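Local coordinates for protein PES4 (Saccharomyces cerevisiae S288C, PDB 6EZ7) that probably binds RNA, including the 3'-untranslated regions of mRNAs, through several RNA recognition motifs, of which this chain is the third, at residues K56-Y61 against L71-A76. Sequence-based numbering, arbitrary orientation.
Sequences KAIKRY and LLVTRA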
ATOM      1  N   LYS A  56      -6.762   3.873   8.147  1.00 29.02           N
ATOM      2  CA  LYS A  56      -7.993   3.593   7.422  1.00 25.32           C
ATOM      3  C   LYS A  56      -7.717   2.668   6.247  1.00 22.26           C
ATOM      4  O   LYS A  56      -8.481   1.739   5.987  1.00 25.80           O
ATOM      5  CB  LYS A  56      -8.641   4.891   6.938  1.00 37.24           C
ATOM      6  CG  LYS A  56      -9.264   5.720   8.049  1.00 50.80           C
ATOM      7  CD  LYS A  56      -9.574   7.134   7.580  1.00 64.98           C
ATOM      8  CE  LYS A  56     -10.530   7.129   6.397  1.00 75.75           C
ATOM      9  NZ  LYS A  56     -10.670   8.486   5.796  1.00 81.86           N
ATOM     10  N   ALA A  57      -6.614   2.926   5.545  1.00 20.88           N
ATOM     11  CA  ALA A  57      -6.232   2.131   4.380  1.00 22.11           C
ATOM     12  C   ALA A  57      -5.993   0.674   4.753  1.00 22.58           C
ATOM     13  O   ALA A  57      -6.419  -0.234   4.042  1.00 23.59           O
ATOM     14  CB  ALA A  57      -4.986   2.718   3.721  1.00 24.92           C
ATOM     15  N   ILE A  58      -5.297   0.456   5.863  1.00 18.69           N
ATOM     16  CA  ILE A  58      -5.073  -0.895   6.361  1.00 19.46           C
ATOM     17  C   ILE A  58      -6.402  -1.570   6.693  1.00 22.26           C
ATOM     18  O   ILE A  58      -6.660  -2.701   6.280  1.00 25.48           O
ATOM     19  CB  ILE A  58      -4.174  -0.890   7.608  1.00 27.54           C
ATOM     20  CG1 ILE A  58      -2.787  -0.345   7.261  1.00 24.58           C
ATOM     21  CG2 ILE A  58      -4.074  -2.288   8.201  1.00 32.13           C
ATOM     22  CD1 ILE A  58      -1.909  -0.114   8.471  1.00 30.00           C
ATOM     23  N   LYS A  59      -7.252  -0.864   7.430  1.00 25.34           N
ATOM     24  CA  LYS A  59      -8.533  -1.429   7.841  1.00 24.24           C
ATOM     25  C   LYS A  59      -9.427  -1.740   6.649  1.00 24.65           C
ATOM     26  O   LYS A  59     -10.166  -2.727   6.655  1.00 27.89           O
ATOM     27  CB  LYS A  59      -9.259  -0.479   8.799  1.00 31.52           C
ATOM     28  CG  LYS A  59      -8.714  -0.499  10.215  1.00 40.91           C
ATOM     29  CD  LYS A  59      -9.745   0.012  11.212  1.00 55.43           C
ATOM     30  CE  LYS A  59      -9.704   1.527  11.339  1.00 63.54           C
ATOM     31  NZ  LYS A  59      -8.739   1.967  12.385  1.00 68.63           N
ATOM     32  N   ARG A  60      -9.356  -0.906   5.620  1.00 23.59           N
ATOM     33  CA  ARG A  60     -10.261  -1.057   4.492  1.00 34.62           C
ATOM     34  C   ARG A  60      -9.725  -1.969   3.394  1.00 29.20           C
ATOM     35  O   ARG A  60     -10.508  -2.641   2.719  1.00 25.58           O
ATOM     36  CB  ARG A  60     -10.609   0.319   3.915  1.00 29.93           C
ATOM     37  CG  ARG A  60     -11.347   1.203   4.916  1.00 39.83           C
ATOM     38  CD  ARG A  60     -11.710   2.554   4.334  1.00 51.96           C
ATOM     39  NE  ARG A  60     -12.378   2.436   3.042  1.00 69.54           N
ATOM     40  CZ  ARG A  60     -12.779   3.473   2.316  1.00 76.34           C
ATOM     41  NH1 ARG A  60     -12.580   4.709   2.754  1.00 75.03           N
ATOM     42  NH2 ARG A  60     -13.378   3.274   1.149  1.00 76.67           N
ATOM     43  N   TYR A  61      -8.406  -2.025   3.223  1.00 19.85           N
ATOM     44  CA  TYR A  61      -7.857  -2.735   2.069  1.00 19.53           C
ATOM     45  C   TYR A  61      -7.048  -3.993   2.373  1.00 22.36           C
ATOM     46  O   TYR A  61      -6.713  -4.736   1.453  1.00 20.77           O
ATOM     47  CB  TYR A  61      -6.999  -1.784   1.237  1.00 16.66           C
ATOM     48  CG  TYR A  61      -7.832  -0.903   0.344  1.00 20.78           C
ATOM     49  CD1 TYR A  61      -8.593  -1.452  -0.679  1.00 26.45           C
ATOM     50  CD2 TYR A  61      -7.870   0.473   0.526  1.00 21.82           C
ATOM     51  CE1 TYR A  61      -9.367  -0.660  -1.500  1.00 25.84           C
ATOM     52  CE2 TYR A  61      -8.644   1.278  -0.292  1.00 25.34           C
ATOM     53  CZ  TYR A  61      -9.388   0.704  -1.303  1.00 30.84           C
ATOM     54  OH  TYR A  61     -10.159   1.496  -2.125  1.00 35.84           O
ATOM     55  N   LEU A  71      -4.803  -8.815  -1.334  1.00 21.09           N
ATOM     56  CA  LEU A  71      -3.774  -7.843  -0.996  1.00 16.39           C
ATOM     57  C   LEU A  71      -3.377  -7.906   0.468  1.00 25.23           C
ATOM     58  O   LEU A  71      -4.212  -8.124   1.345  1.00 25.06           O
ATOM     59  CB  LEU A  71      -4.243  -6.427  -1.336  1.00 19.59           C
ATOM     60  CG  LEU A  71      -4.484  -6.145  -2.815  1.00 26.98           C
ATOM     61  CD1 LEU A  71      -4.645  -4.651  -3.050  1.00 27.55           C
ATOM     62  CD2 LEU A  71      -3.347  -6.708  -3.654  1.00 19.27           C
ATOM     63  N   LEU A  72      -2.086  -7.715   0.719  1.00 18.11           N
ATOM     64  CA  LEU A  72      -1.584  -7.567   2.073  1.00 24.92           C
ATOM     65  C   LEU A  72      -1.264  -6.099   2.304  1.00 26.48           C
ATOM     66  O   LEU A  72      -0.388  -5.536   1.649  1.00 26.56           O
ATOM     67  CB  LEU A  72      -0.348  -8.439   2.298  1.00 26.06           C
ATOM     68  CG  LEU A  72       0.389  -8.260   3.627  1.00 30.27           C
ATOM     69  CD1 LEU A  72      -0.486  -8.675   4.807  1.00 36.33           C
ATOM     70  CD2 LEU A  72       1.694  -9.043   3.614  1.00 34.71           C
ATOM     71  N   VAL A  73      -1.996  -5.470   3.214  1.00 17.53           N
ATOM     72  CA  VAL A  73      -1.773  -4.065   3.508  1.00 14.83           C
ATOM     73  C   VAL A  73      -1.390  -3.913   4.970  1.00 20.18           C
ATOM     74  O   VAL A  73      -2.197  -4.165   5.864  1.00 25.66           O
ATOM     75  CB  VAL A  73      -3.014  -3.219   3.186  1.00 20.23           C
ATOM     76  CG1 VAL A  73      -2.741  -1.747   3.460  1.00 23.06           C
ATOM     77  CG2 VAL A  73      -3.416  -3.427   1.733  1.00 25.01           C
ATOM     78  N   THR A  74      -0.141  -3.527   5.209  1.00 26.30           N
ATOM     79  CA  THR A  74       0.374  -3.417   6.568  1.00 27.35           C
ATOM     80  C   THR A  74       1.020  -2.062   6.793  1.00 24.68           C
ATOM     81  O   THR A  74       1.392  -1.383   5.843  1.00 19.77           O
ATOM     82  CB  THR A  74       1.403  -4.518   6.874  1.00 29.56           C
ATOM     83  OG1 THR A  74       2.452  -4.476   5.899  1.00 32.65           O
ATOM     84  CG2 THR A  74       0.750  -5.885   6.838  1.00 31.78           C
ATOM     85  N   ARG A  75       1.154  -1.668   8.052  1.00 22.78           N
ATOM     86  CA  ARG A  75       1.813  -0.409   8.366  1.00 24.98           C
ATOM     87  C   ARG A  75       3.308  -0.504   8.075  1.00 28.31           C
ATOM     88  O   ARG A  75       3.934  -1.533   8.320  1.00 30.18           O
ATOM     89  CB  ARG A  75       1.572  -0.022   9.828  1.00 30.30           C
ATOM     90  CG  ARG A  75       2.250   1.275  10.241  1.00 41.75           C
ATOM     91  CD  ARG A  75       1.560   1.919  11.431  1.00 51.98           C
ATOM     92  NE  ARG A  75       0.165   2.238  11.140  1.00 55.19           N
ATOM     93  CZ  ARG A  75      -0.230   3.321  10.480  1.00 53.81           C
ATOM     94  NH1 ARG A  75       0.664   4.190  10.027  1.00 46.96           N
ATOM     95  NH2 ARG A  75      -1.522   3.531  10.262  1.00 56.46           N
ATOM     96  N   ALA A  76       3.864   0.569   7.523  1.00 22.49           N
ATOM     97  CA  ALA A  76       5.295   0.662   7.298  1.00 24.99           C
ATOM     98  C   ALA A  76       5.938   1.306   8.512  1.00 32.08           C
ATOM     99  O   ALA A  76       6.069   2.528   8.578  1.00 49.46           O
ATOM    100  CB  ALA A  76       5.589   1.461   6.052  1.00 31.12           C
TER
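The third RNA recognition motif of PES4 illustrates how an RRM closes its core: the second helix, here 51-61, packs on the back of the antiparallel sheet, and segment 56-61 runs roughly antiparallel to 72-75, their axes at 156° and 7.5 Å apart at closest approach. The contact is made by van der Waals packing, with no hydrogen bond between 56-61 and 71-76; methyls also rest on backbone polar atoms. Val73 points its side chain at the helix and spreads its two methyls along the helix face: CG1, anti to its own backbone N, lies 3.8 Å from Ile58 CA, while CG2 reaches the end of the helix, 3.6 Å from Tyr61 O and 4.0 Å from Tyr61 CB. Ile58 crosses Val73 obliquely, its CG1-CD1 arm passing on to Arg75. Its CG2 methyl sits 3.5 Å from Val73 O, and the extended arm (chi2 171°) carries CD1 to 3.5 Å from Arg75 N and 3.7 Å from Arg75 CB. Replacing Ile58 by an alanine would remove the CG2 methyl as well as the CG1-CD1 arm, and would probably loosen the packing against Val73 and Arg75. The polar end of Arg75 and the Val73 N-H find partners outside the two segments. The Arg75 chain bends at chi3 (-60°), bringing its guanidinium obliquely past Ile58 CD1, and NH2 hydrogen-bonds to Ser54 OG and forms a salt bridge with Glu55 OE1, both on the same helix; Asn62 OD1 accepts from Val73 N. The Tyr61 ring leads away from the strand to meet Phe22 and Phe64. Branched aliphatic groups thus probably help set the spacing of helix and strand here, whereas the directional bond and charge pairing of Arg75 probably help fix the helix along the strand.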